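Local structure of glucosamine kinase (6HWJ) at residues L257-V261 against L272-A276; V261-P265 against Y410-V414; T79-V84 against V131-A135; P164-L170 against A182-L188; T224-H230 against A379-L384. The protein phosphorylates D-glucosamine to D-glucosamine 6-phosphate with ATP and magnesium, and may feed glucosamine released from chitosan into bacterial amino-sugar metabolism. One frame throughout, in Å; residues are numbered along the deposited sequence.

Contact 1 of 5, residues L257-V261 against L272-A276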
# COMPACT_ATOMS: atom_id res chain seq x y z
N LEU A 257 -8.56 10.46 -18.32
CA LEU A 257 -9.51 11.56 -18.46
C LEU A 257 -10.52 11.26 -19.56
O LEU A 257 -11.74 11.42 -19.37
CB LEU A 257 -8.75 12.86 -18.74
CG LEU A 257 -9.59 14.11 -18.99
CD1 LEU A 257 -10.50 14.41 -17.81
CD2 LEU A 257 -8.68 15.29 -19.28
N ASP A 258 -10.04 10.83 -20.73
CA ASP A 258 -10.95 10.50 -21.82
C ASP A 258 -11.95 9.42 -21.40
O ASP A 258 -13.14 9.52 -21.69
CB ASP A 258 -10.16 10.06 -23.05
CG ASP A 258 -9.41 11.20 -23.69
OD1 ASP A 258 -9.80 12.37 -23.48
OD2 ASP A 258 -8.43 10.93 -24.42
N GLU A 259 -11.48 8.38 -20.70
CA GLU A 259 -12.38 7.33 -20.27
C GLU A 259 -13.44 7.87 -19.32
O GLU A 259 -14.63 7.56 -19.44
CB GLU A 259 -11.61 6.19 -19.62
CG GLU A 259 -12.46 4.96 -19.34
CD GLU A 259 -11.68 3.85 -18.66
OE1 GLU A 259 -10.44 3.82 -18.79
OE2 GLU A 259 -12.32 3.00 -17.99
N ALA A 260 -13.02 8.69 -18.33
CA ALA A 260 -13.98 9.27 -17.40
C ALA A 260 -15.00 10.14 -18.13
O ALA A 260 -16.20 10.06 -17.86
CB ALA A 260 -13.26 10.08 -16.33
N VAL A 261 -14.54 10.97 -19.07
CA VAL A 261 -15.45 11.81 -19.84
C VAL A 261 -16.46 10.97 -20.61
O VAL A 261 -17.62 11.38 -20.79
CB VAL A 261 -14.66 12.74 -20.79
CG1 VAL A 261 -15.57 13.37 -21.80
CG2 VAL A 261 -13.92 13.80 -20.01
N LEU A 272 -17.83 17.49 -15.84
CA LEU A 272 -16.52 16.95 -16.17
C LEU A 272 -16.19 17.20 -17.64
O LEU A 272 -15.07 17.60 -17.98
CB LEU A 272 -16.48 15.45 -15.88
CG LEU A 272 -15.19 14.74 -16.30
CD1 LEU A 272 -13.99 15.42 -15.65
CD2 LEU A 272 -15.23 13.27 -15.92
N LYS A 273 -17.15 16.97 -18.53
CA LYS A 273 -16.91 17.22 -19.95
C LYS A 273 -16.55 18.67 -20.20
O LYS A 273 -15.71 18.97 -21.05
CB LYS A 273 -18.14 16.82 -20.78
CG LYS A 273 -17.94 16.92 -22.28
CD LYS A 273 -19.18 16.46 -23.04
CE LYS A 273 -19.18 14.96 -23.30
NZ LYS A 273 -18.24 14.58 -24.39
N ALA A 274 -17.13 19.59 -19.42
CA ALA A 274 -16.78 21.00 -19.55
C ALA A 274 -15.43 21.31 -18.92
O ALA A 274 -14.75 22.24 -19.36
CB ALA A 274 -17.87 21.87 -18.91
N TRP A 275 -15.02 20.55 -17.91
CA TRP A 275 -13.74 20.78 -17.25
C TRP A 275 -12.57 20.13 -17.98
O TRP A 275 -11.43 20.53 -17.76
CB TRP A 275 -13.77 20.25 -15.81
CG TRP A 275 -14.68 20.99 -14.89
CD1 TRP A 275 -15.08 22.29 -15.00
CD2 TRP A 275 -15.32 20.47 -13.70
NE1 TRP A 275 -15.91 22.62 -13.95
CE2 TRP A 275 -16.08 21.52 -13.15
CE3 TRP A 275 -15.32 19.23 -13.07
CZ2 TRP A 275 -16.84 21.36 -11.99
CZ3 TRP A 275 -16.07 19.07 -11.92
CH2 TRP A 275 -16.82 20.13 -11.39
N ALA A 276 -12.83 19.11 -18.80
CA ALA A 276 -11.75 18.34 -19.39
C ALA A 276 -10.74 19.19 -20.14
O ALA A 276 -9.53 18.93 -20.01
CB ALA A 276 -12.33 17.26 -20.32
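Two consecutive helices, 243-263 and 266-284, fold back on each other as a helical hairpin, and this apolar contact lies next to the turn that joins them. The short segments run nearly antiparallel, at 151°, with axes 10.0 Å apart at closest approach, so side chains rather than backbones fill the gap. V261 has the most surface covered: its CG2 lies 3.8 Å from A276 CB and 4.0 Å from L272 CG. One turn earlier, L257 reaches across with CD1 at 4.2 Å from both L272 CD1 and A276 CB. The small A260 makes room for L272, whose CD2 comes to 3.8 Å from A260 CB. No hydrogen bond crosses. At the solvent edge K273 curls back, chi3 and chi4 both m, and sets its NZ 3.9 Å from V261 CG1, a van der Waals contact only. The CA atoms of V261 and K273 are 5.6 Å apart, against 7.2 Å for L257 and A276, so the segments draw together toward the turn. Helix 398-416 packs beside the pair: its L411 touches A260 and its Y410 touches L272, while W275 turns from helix 243-263 toward Y410 and helix 422-431.

Contact 2 of 5, residues V261-P265 against Y410-V414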
# COMPACT_ATOMS: atom_id res chain seq x y z
N VAL A 261 -14.54 10.97 -19.07
CA VAL A 261 -15.45 11.81 -19.84
C VAL A 261 -16.46 10.97 -20.61
O VAL A 261 -17.62 11.38 -20.79
CB VAL A 261 -14.66 12.74 -20.79
CG1 VAL A 261 -15.57 13.37 -21.80
CG2 VAL A 261 -13.92 13.80 -20.01
N ALA A 262 -16.04 9.79 -21.08
CA ALA A 262 -16.91 8.95 -21.89
C ALA A 262 -17.84 8.07 -21.06
O ALA A 262 -18.76 7.46 -21.62
CB ALA A 262 -16.07 8.06 -22.81
N SER A 263 -17.64 7.99 -19.74
CA SER A 263 -18.38 7.05 -18.92
C SER A 263 -19.18 7.69 -17.79
O SER A 263 -20.11 7.04 -17.29
CB SER A 263 -17.42 6.02 -18.31
OG SER A 263 -16.39 6.66 -17.60
N VAL A 264 -18.87 8.91 -17.38
CA VAL A 264 -19.56 9.53 -16.24
C VAL A 264 -20.90 10.07 -16.72
O VAL A 264 -20.95 10.93 -17.60
CB VAL A 264 -18.71 10.65 -15.61
CG1 VAL A 264 -19.52 11.39 -14.56
CG2 VAL A 264 -17.44 10.07 -15.00
N PRO A 265 -22.02 9.62 -16.16
CA PRO A 265 -23.32 10.06 -16.65
C PRO A 265 -23.83 11.30 -15.93
O PRO A 265 -23.24 11.77 -14.96
CB PRO A 265 -24.22 8.84 -16.36
CG PRO A 265 -23.64 8.32 -15.06
CD PRO A 265 -22.15 8.57 -15.12
N TYR A 410 -13.66 9.17 -10.38
CA TYR A 410 -14.72 8.95 -11.35
C TYR A 410 -14.69 7.52 -11.88
O TYR A 410 -15.74 6.87 -12.05
CB TYR A 410 -14.60 9.90 -12.54
CG TYR A 410 -14.94 11.35 -12.29
CD1 TYR A 410 -16.25 11.75 -12.09
CD2 TYR A 410 -13.95 12.32 -12.32
CE1 TYR A 410 -16.56 13.09 -11.90
CE2 TYR A 410 -14.25 13.66 -12.15
CZ TYR A 410 -15.55 14.04 -11.95
OH TYR A 410 -15.84 15.37 -11.77
N LEU A 411 -13.49 7.02 -12.20
CA LEU A 411 -13.37 5.69 -12.76
C LEU A 411 -13.74 4.64 -11.72
O LEU A 411 -14.43 3.66 -12.04
CB LEU A 411 -11.95 5.46 -13.30
CG LEU A 411 -11.54 6.35 -14.48
CD1 LEU A 411 -10.12 6.00 -14.97
CD2 LEU A 411 -12.51 6.24 -15.65
N TYR A 412 -13.29 4.82 -10.47
CA TYR A 412 -13.75 3.93 -9.41
C TYR A 412 -15.27 3.90 -9.34
O TYR A 412 -15.89 2.84 -9.29
CB TYR A 412 -13.16 4.35 -8.08
CG TYR A 412 -13.75 3.58 -6.92
CD1 TYR A 412 -13.28 2.31 -6.60
CD2 TYR A 412 -14.79 4.11 -6.17
CE1 TYR A 412 -13.84 1.59 -5.55
CE2 TYR A 412 -15.35 3.40 -5.14
CZ TYR A 412 -14.87 2.14 -4.83
OH TYR A 412 -15.42 1.44 -3.79
N ALA A 413 -15.89 5.08 -9.37
CA ALA A 413 -17.34 5.17 -9.25
C ALA A 413 -18.03 4.39 -10.35
O ALA A 413 -18.90 3.55 -10.08
CB ALA A 413 -17.77 6.64 -9.27
N VAL A 414 -17.69 4.67 -11.62
CA VAL A 414 -18.43 4.07 -12.71
C VAL A 414 -18.20 2.56 -12.76
O VAL A 414 -19.05 1.81 -13.22
CB VAL A 414 -18.08 4.73 -14.06
CG1 VAL A 414 -18.47 6.21 -14.04
CG2 VAL A 414 -16.59 4.56 -14.39
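Apolar contacts carry most of this junction, in which the last turn of helix 243-263 and the chain leading out of it meet helix 410-414. V264, which is buried, is the main piece. Its CG2 approaches Y410 CD1 to 3.6 Å and V414 CG1 to 4.1 Å, fitting between two side chains that stand one helical turn apart; the backbone bond from V414 N to Y410 O, 3.0 Å long, spans that same turn. The closest backbone approach is 6.6 Å, between the CA atoms of V264 and V414.

Polar atoms of S263 take part only by van der Waals contact. Its carbonyl O lies 3.7 Å from V414 CG1, and its OG is 3.8 Å from V414 CG2 and 4.4 Å from L411 CD2. The hydroxyl hydrogen-bonds the carbonyl of E259, one turn back, and no hydrogen bond joins the two segments.

Y410 also packs on L272 and W275 of helix 266-284, so three helices converge here. Residues Y410-V414 belong to the motif inferred to determine substrate specificity, directly after E409, which binds D-glucosamine. The contact thus packs the end of helix 243-263 against helix 398-416, which carries much of the motif inferred to determine substrate specificity in the actinobacterial glucosamine kinases.

Contact 3 of 5, residues T79-V84 against V131-A135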
# COMPACT_ATOMS: atom_id res chain seq x y z
N THR A 79 4.13 -23.08 11.95
CA THR A 79 5.12 -22.67 10.97
C THR A 79 5.39 -21.17 11.03
O THR A 79 6.55 -20.74 10.90
CB THR A 79 4.68 -23.07 9.56
OG1 THR A 79 4.45 -24.48 9.50
CG2 THR A 79 5.75 -22.69 8.55
N ALA A 80 4.35 -20.37 11.24
CA ALA A 80 4.53 -18.93 11.45
C ALA A 80 5.31 -18.69 12.73
O ALA A 80 6.19 -17.83 12.78
CB ALA A 80 3.17 -18.24 11.52
N GLU A 81 5.00 -19.45 13.77
CA GLU A 81 5.77 -19.44 15.00
C GLU A 81 7.23 -19.73 14.74
O GLU A 81 8.11 -19.07 15.31
CB GLU A 81 5.15 -20.50 15.95
CG GLU A 81 5.74 -20.63 17.27
CD GLU A 81 4.96 -21.66 18.10
OE1 GLU A 81 5.59 -22.60 18.61
OE2 GLU A 81 3.72 -21.51 18.19
N HIS A 82 7.52 -20.73 13.90
CA HIS A 82 8.91 -21.08 13.63
C HIS A 82 9.61 -20.03 12.77
O HIS A 82 10.83 -19.84 12.89
CB HIS A 82 8.99 -22.45 12.96
CG HIS A 82 8.85 -23.59 13.93
ND1 HIS A 82 7.67 -23.84 14.61
CD2 HIS A 82 9.75 -24.49 14.40
CE1 HIS A 82 7.84 -24.87 15.43
NE2 HIS A 82 9.10 -25.27 15.33
N LEU A 83 8.88 -19.35 11.91
CA LEU A 83 9.49 -18.23 11.19
C LEU A 83 9.88 -17.12 12.17
O LEU A 83 10.99 -16.57 12.08
CB LEU A 83 8.54 -17.70 10.13
CG LEU A 83 9.06 -16.45 9.38
CD1 LEU A 83 10.22 -16.82 8.49
CD2 LEU A 83 7.96 -15.80 8.57
N VAL A 84 9.00 -16.80 13.10
CA VAL A 84 9.32 -15.78 14.09
C VAL A 84 10.52 -16.20 14.93
O VAL A 84 11.41 -15.39 15.21
CB VAL A 84 8.09 -15.49 14.97
CG1 VAL A 84 8.45 -14.54 16.09
CG2 VAL A 84 6.97 -14.91 14.10
N VAL A 131 2.19 -10.19 13.62
CA VAL A 131 1.43 -10.65 12.46
C VAL A 131 2.43 -11.11 11.41
O VAL A 131 3.28 -10.33 10.96
CB VAL A 131 0.54 -9.55 11.88
CG1 VAL A 131 -0.29 -10.11 10.72
CG2 VAL A 131 -0.34 -8.96 12.96
N VAL A 132 2.32 -12.37 11.02
CA VAL A 132 3.09 -12.95 9.94
C VAL A 132 2.21 -12.93 8.70
O VAL A 132 1.09 -13.47 8.71
CB VAL A 132 3.54 -14.38 10.25
CG1 VAL A 132 4.23 -15.00 9.02
CG2 VAL A 132 4.43 -14.42 11.47
N LYS A 133 2.70 -12.32 7.64
CA LYS A 133 1.98 -12.23 6.37
C LYS A 133 2.81 -12.97 5.34
O LYS A 133 3.92 -12.53 5.01
CB LYS A 133 1.78 -10.78 5.96
CG LYS A 133 1.02 -10.60 4.65
CD LYS A 133 0.79 -9.12 4.36
CE LYS A 133 -0.04 -8.92 3.09
NZ LYS A 133 -0.15 -7.48 2.72
N TRP A 134 2.28 -14.10 4.85
CA TRP A 134 2.91 -14.86 3.79
C TRP A 134 2.54 -14.26 2.44
O TRP A 134 1.36 -14.06 2.14
CB TRP A 134 2.45 -16.32 3.80
CG TRP A 134 2.70 -17.07 5.06
CD1 TRP A 134 1.78 -17.41 6.01
CD2 TRP A 134 3.96 -17.56 5.51
NE1 TRP A 134 2.39 -18.10 7.02
CE2 TRP A 134 3.73 -18.20 6.75
CE3 TRP A 134 5.25 -17.53 5.00
CZ2 TRP A 134 4.74 -18.80 7.48
CZ3 TRP A 134 6.26 -18.13 5.71
CH2 TRP A 134 6.01 -18.76 6.95
N ALA A 135 3.54 -14.00 1.61
CA ALA A 135 3.29 -13.83 0.20
C ALA A 135 2.71 -15.15 -0.30
O ALA A 135 2.93 -16.21 0.31
CB ALA A 135 4.56 -13.46 -0.55
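W134 lays its indole against the first turn of helix 79-84, where CZ2 lies 4.0 Å from A80 CA and 4.2 Å from T79 CG2, and CH2 lies 3.9 Å from L83 CD2. The ring gets there although its CA-to-CB bond points sideways, because the side chain swings round to the helix. V132, two residues earlier on the strand, points straight at the helix: its CG2 meets A80 CB at 4.0 Å and V84 CG2 at 3.7 Å, and its CG1 meets L83 CD2 at 3.8 Å. L83 therefore fits against both strand residues, while the small A80 allows the closest backbone approach, 6.3 Å between its CA and that of V132. This is helix-on-sheet packing. The helix crosses strand 131-134 at 106°, with axes 9.3 Å apart, and covers one face of an antiparallel sheet in which strand 130-134 runs between 123-126 and 179-186. No hydrogen bond links the segments, and all six touching residues are buried. V131 and K133 turn their CA-to-CB bonds away from the helix; K133, inferred to bind ATP, makes long, weak ion pairs with D118 and D319, the latter a magnesium ligand. The hydrophobic packing and the inferred nucleotide-binding residue thus occupy opposite faces of one strand. On the helix, T79 OG1 hydrogen-bonds H45, and L83 also touches A182 of the adjoining strand.

Contact 4 of 5, residues P164-L170 against A182-L188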
# COMPACT_ATOMS: atom_id res chain seq x y z
N PRO A 164 3.50 -0.13 12.11
CA PRO A 164 3.64 -1.30 12.98
C PRO A 164 5.11 -1.69 13.05
O PRO A 164 5.78 -1.80 12.02
CB PRO A 164 2.79 -2.38 12.29
CG PRO A 164 1.85 -1.64 11.40
CD PRO A 164 2.63 -0.40 10.95
N ARG A 165 5.63 -1.82 14.27
CA ARG A 165 7.04 -2.08 14.43
C ARG A 165 7.43 -3.33 13.61
O ARG A 165 6.80 -4.38 13.76
CB ARG A 165 7.41 -2.30 15.90
CG ARG A 165 8.91 -2.55 16.10
CD ARG A 165 9.19 -3.34 17.36
NE ARG A 165 9.20 -2.50 18.55
CZ ARG A 165 10.28 -1.93 19.07
NH1 ARG A 165 10.17 -1.19 20.16
NH2 ARG A 165 11.47 -2.09 18.51
N PRO A 166 8.43 -3.24 12.74
CA PRO A 166 8.88 -4.44 12.03
C PRO A 166 9.67 -5.35 12.94
O PRO A 166 10.53 -4.90 13.70
CB PRO A 166 9.76 -3.87 10.90
CG PRO A 166 10.30 -2.62 11.48
CD PRO A 166 9.20 -2.04 12.34
N TRP A 167 9.35 -6.64 12.87
CA TRP A 167 10.09 -7.69 13.53
C TRP A 167 11.06 -8.39 12.59
O TRP A 167 12.19 -8.70 12.97
CB TRP A 167 9.14 -8.75 14.09
CG TRP A 167 8.36 -8.33 15.30
CD1 TRP A 167 7.90 -7.08 15.60
CD2 TRP A 167 7.92 -9.18 16.37
NE1 TRP A 167 7.21 -7.09 16.78
CE2 TRP A 167 7.21 -8.37 17.28
CE3 TRP A 167 8.07 -10.55 16.64
CZ2 TRP A 167 6.64 -8.88 18.44
CZ3 TRP A 167 7.52 -11.06 17.81
CH2 TRP A 167 6.81 -10.23 18.70
N GLY A 168 10.63 -8.66 11.35
CA GLY A 168 11.52 -9.30 10.41
C GLY A 168 10.93 -9.34 9.02
O GLY A 168 9.72 -9.14 8.82
N LEU A 169 11.81 -9.62 8.07
CA LEU A 169 11.47 -9.79 6.68
C LEU A 169 12.19 -11.02 6.13
O LEU A 169 13.38 -11.21 6.40
CB LEU A 169 11.88 -8.56 5.86
CG LEU A 169 11.21 -7.26 6.27
CD1 LEU A 169 11.93 -6.08 5.63
CD2 LEU A 169 9.75 -7.30 5.89
N LEU A 170 11.47 -11.82 5.36
CA LEU A 170 12.05 -12.94 4.63
C LEU A 170 11.95 -12.65 3.14
O LEU A 170 10.84 -12.46 2.62
CB LEU A 170 11.35 -14.26 4.95
CG LEU A 170 11.79 -15.46 4.11
CD1 LEU A 170 13.28 -15.73 4.33
CD2 LEU A 170 10.96 -16.70 4.41
N ALA A 182 7.74 -13.20 3.15
CA ALA A 182 7.01 -13.07 4.41
C ALA A 182 7.48 -11.83 5.14
O ALA A 182 8.67 -11.50 5.12
CB ALA A 182 7.20 -14.29 5.31
N SER A 183 6.55 -11.16 5.81
CA SER A 183 6.84 -10.05 6.70
C SER A 183 6.26 -10.37 8.07
O SER A 183 5.25 -11.06 8.19
CB SER A 183 6.26 -8.74 6.17
OG SER A 183 4.86 -8.85 6.00
N VAL A 184 6.94 -9.86 9.10
CA VAL A 184 6.50 -9.97 10.49
C VAL A 184 6.55 -8.57 11.08
O VAL A 184 7.61 -7.94 11.10
CB VAL A 184 7.37 -10.93 11.29
CG1 VAL A 184 6.77 -11.20 12.65
CG2 VAL A 184 7.55 -12.24 10.52
N VAL A 185 5.40 -8.07 11.53
CA VAL A 185 5.29 -6.74 12.11
C VAL A 185 4.42 -6.83 13.36
O VAL A 185 3.69 -7.80 13.57
CB VAL A 185 4.71 -5.69 11.13
CG1 VAL A 185 5.50 -5.66 9.84
CG2 VAL A 185 3.23 -6.03 10.87
N ALA A 186 4.46 -5.77 14.16
CA ALA A 186 3.69 -5.72 15.39
C ALA A 186 2.21 -5.78 15.07
O ALA A 186 1.75 -5.26 14.05
CB ALA A 186 4.01 -4.45 16.17
N TYR A 187 1.47 -6.46 15.94
CA TYR A 187 0.01 -6.53 15.88
C TYR A 187 -0.57 -5.37 16.68
O TYR A 187 -0.16 -5.13 17.81
CB TYR A 187 -0.45 -7.87 16.48
CG TYR A 187 -1.94 -8.11 16.53
CD1 TYR A 187 -2.75 -7.81 15.45
CD2 TYR A 187 -2.53 -8.69 17.65
CE1 TYR A 187 -4.11 -8.05 15.49
CE2 TYR A 187 -3.89 -8.95 17.70
CZ TYR A 187 -4.67 -8.63 16.62
OH TYR A 187 -6.02 -8.87 16.65
N LEU A 188 -1.53 -4.66 16.08
CA LEU A 188 -2.16 -3.49 16.68
C LEU A 188 -3.65 -3.75 16.81
O LEU A 188 -4.45 -3.24 16.02
CB LEU A 188 -1.88 -2.25 15.83
CG LEU A 188 -0.40 -1.95 15.54
CD1 LEU A 188 -0.25 -0.68 14.74
CD2 LEU A 188 0.39 -1.83 16.82
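A classic beta bulge interrupts this antiparallel pairing: W167 and G168 both face V184, and V184 O accepts hydrogen bonds from W167 N at 2.8 Å and G168 N at 3.1 Å. The extra residue shifts the register by one between P166 opposite V185 and G168 opposite V184. W167 pays for it with a helical psi of -42°. Regular pairing resumes beyond, with V184 N to G168 O at 2.9 Å, L170 N to A182 O at 2.8 Å and A182 N to L170 O at 3.2 Å. On the other side of the bulge A186 N bonds R165 O at 2.8 Å. Side chains add apolar contacts: W167 CB lies 3.7 Å from V184 CG1, and P164 rests its CB 3.9 Å from V185 CG2 and its CG 4.1 Å from L188 CD1. Residues A186-L188, where the strand gives way to loop, are inferred to bind ATP. The hairpin 166-172/179-186 lies inside the sheet, between strand 98-102 beside the first arm and strand 130-134 beside the second. Helix 79-88 packs on the face bearing A182 and V184, and helix 148-157 on P166 and L169 of the other.

Contact 5 of 5, residues T224-H230 against A379-L384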
# COMPACT_ATOMS: atom_id res chain seq x y z
N THR A 224 3.47 15.62 8.79
CA THR A 224 4.76 15.29 9.40
C THR A 224 5.12 13.82 9.15
O THR A 224 6.29 13.51 8.85
CB THR A 224 4.70 15.62 10.90
OG1 THR A 224 4.69 17.05 11.07
CG2 THR A 224 5.89 15.04 11.64
N LEU A 225 4.15 12.92 9.26
CA LEU A 225 4.42 11.50 9.04
C LEU A 225 4.89 11.24 7.61
O LEU A 225 5.88 10.53 7.39
CB LEU A 225 3.15 10.68 9.35
CG LEU A 225 3.20 9.16 9.13
CD1 LEU A 225 2.11 8.47 9.95
CD2 LEU A 225 2.99 8.79 7.64
N THR A 226 4.20 11.82 6.64
CA THR A 226 4.55 11.66 5.23
C THR A 226 5.95 12.18 4.95
O THR A 226 6.70 11.56 4.18
CB THR A 226 3.53 12.40 4.36
OG1 THR A 226 2.20 12.01 4.72
CG2 THR A 226 3.77 12.10 2.87
N ALA A 227 6.34 13.29 5.57
CA ALA A 227 7.68 13.85 5.37
C ALA A 227 8.75 12.96 6.00
O ALA A 227 9.81 12.74 5.40
CB ALA A 227 7.76 15.27 5.94
N ARG A 228 8.49 12.45 7.21
CA ARG A 228 9.42 11.51 7.83
C ARG A 228 9.55 10.25 6.98
O ARG A 228 10.65 9.70 6.83
CB ARG A 228 8.94 11.16 9.24
CG ARG A 228 9.00 12.32 10.24
CD ARG A 228 8.28 11.95 11.54
NE ARG A 228 8.47 12.99 12.55
CZ ARG A 228 7.84 13.02 13.72
NH1 ARG A 228 6.95 12.08 14.04
NH2 ARG A 228 8.09 14.01 14.58
N MET A 229 8.42 9.75 6.48
CA MET A 229 8.42 8.57 5.61
C MET A 229 9.27 8.83 4.36
O MET A 229 10.17 8.04 4.04
CB MET A 229 6.97 8.22 5.24
CG MET A 229 6.81 6.97 4.40
SD MET A 229 5.06 6.68 3.97
CE MET A 229 4.83 7.90 2.67
N HIS A 230 9.02 9.95 3.67
CA HIS A 230 9.76 10.22 2.44
C HIS A 230 11.25 10.43 2.70
O HIS A 230 12.10 9.97 1.93
CB HIS A 230 9.17 11.43 1.71
CG HIS A 230 7.87 11.16 1.05
ND1 HIS A 230 7.00 12.17 0.68
CD2 HIS A 230 7.28 10.00 0.69
CE1 HIS A 230 5.93 11.63 0.12
NE2 HIS A 230 6.08 10.32 0.12
N ALA A 379 2.92 21.35 7.45
CA ALA A 379 3.64 20.40 8.29
C ALA A 379 4.61 19.56 7.46
O ALA A 379 5.75 19.33 7.88
CB ALA A 379 2.64 19.51 9.03
N TYR A 380 4.17 19.11 6.29
CA TYR A 380 5.03 18.32 5.42
C TYR A 380 6.28 19.10 5.01
O TYR A 380 7.40 18.60 5.12
CB TYR A 380 4.23 17.85 4.20
CG TYR A 380 5.01 17.03 3.19
CD1 TYR A 380 5.29 15.69 3.41
CD2 TYR A 380 5.45 17.61 1.99
CE1 TYR A 380 6.01 14.93 2.47
CE2 TYR A 380 6.15 16.88 1.05
CZ TYR A 380 6.43 15.55 1.28
OH TYR A 380 7.14 14.85 0.35
N ARG A 381 6.09 20.33 4.54
CA ARG A 381 7.23 21.17 4.14
C ARG A 381 8.14 21.48 5.32
O ARG A 381 9.37 21.39 5.22
CB ARG A 381 6.75 22.48 3.51
CG ARG A 381 6.24 22.35 2.08
CD ARG A 381 6.16 23.72 1.41
NE ARG A 381 5.75 23.64 0.01
CZ ARG A 381 4.50 23.83 -0.42
NH1 ARG A 381 3.53 24.11 0.44
NH2 ARG A 381 4.23 23.74 -1.71
N THR A 382 7.54 21.86 6.47
CA THR A 382 8.35 22.17 7.65
C THR A 382 9.16 20.96 8.09
O THR A 382 10.34 21.09 8.44
CB THR A 382 7.46 22.66 8.79
OG1 THR A 382 6.70 23.78 8.35
CG2 THR A 382 8.29 23.08 10.00
N THR A 383 8.55 19.78 8.08
CA THR A 383 9.27 18.57 8.50
C THR A 383 10.36 18.20 7.50
O THR A 383 11.51 17.90 7.90
CB THR A 383 8.29 17.43 8.71
OG1 THR A 383 7.36 17.79 9.74
CG2 THR A 383 9.02 16.15 9.13
N LEU A 384 10.06 18.25 6.19
CA LEU A 384 11.11 18.01 5.21
C LEU A 384 12.30 18.95 5.44
O LEU A 384 13.46 18.53 5.35
CB LEU A 384 10.60 18.18 3.79
CG LEU A 384 9.74 17.07 3.20
CD1 LEU A 384 9.47 17.38 1.71
CD2 LEU A 384 10.38 15.71 3.34
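Y380, T383 and A227 have the most surface covered where helices 224-230 and 379-384 cross at 38°, their axes only 7.7 Å apart. A227 is the small residue that permits this closeness: its CB touches T383 CG2 at 3.5 Å, Y380 CD1 at 3.6 Å and L384 CD2 at 3.7 Å. Y380 lies along the first helix, CE1 3.6 Å from T226 CG2, and ends in a hydrogen bond between its OH and H230 ND1, 2.7 Å long. The other ring nitrogen, H230 NE2, bonds D338 of helix 335-356, so the histidine connects three helices. T383 OG1 hydrogen-bonds A379 O within its own helix at 2.9 Å and lies 3.1 Å from T224 OG1, a pairing the geometry leaves unsettled. Small A227 at a close crossing, with the hydrogen-bonded Y380, H230 and D338 beside it, marks this as tight helix-helix packing within the helical part of the kinase.

Contacts 1 and 2 share V261 and helix 243-263 and touch each other, forming one apolar cluster, which includes part of the inferred substrate-specificity motif. Contacts 3 and 4 meet in the other half of the chain, on neighbouring strands 130-134 and 179-186, whose backbones bond through V131 and V185 and through K133 and S183. Their centres lie about 38 to 46 Å from those of contacts 1 and 2. Contacts 2, 3 and 4 are buried, whereas 1 and 5 are partly so. Contacts 1, 2 and 3 rely on side-chain packing alone; contact 4 adds backbone hydrogen bonds of a sheet, and contact 5 a side-chain hydrogen bond between helices.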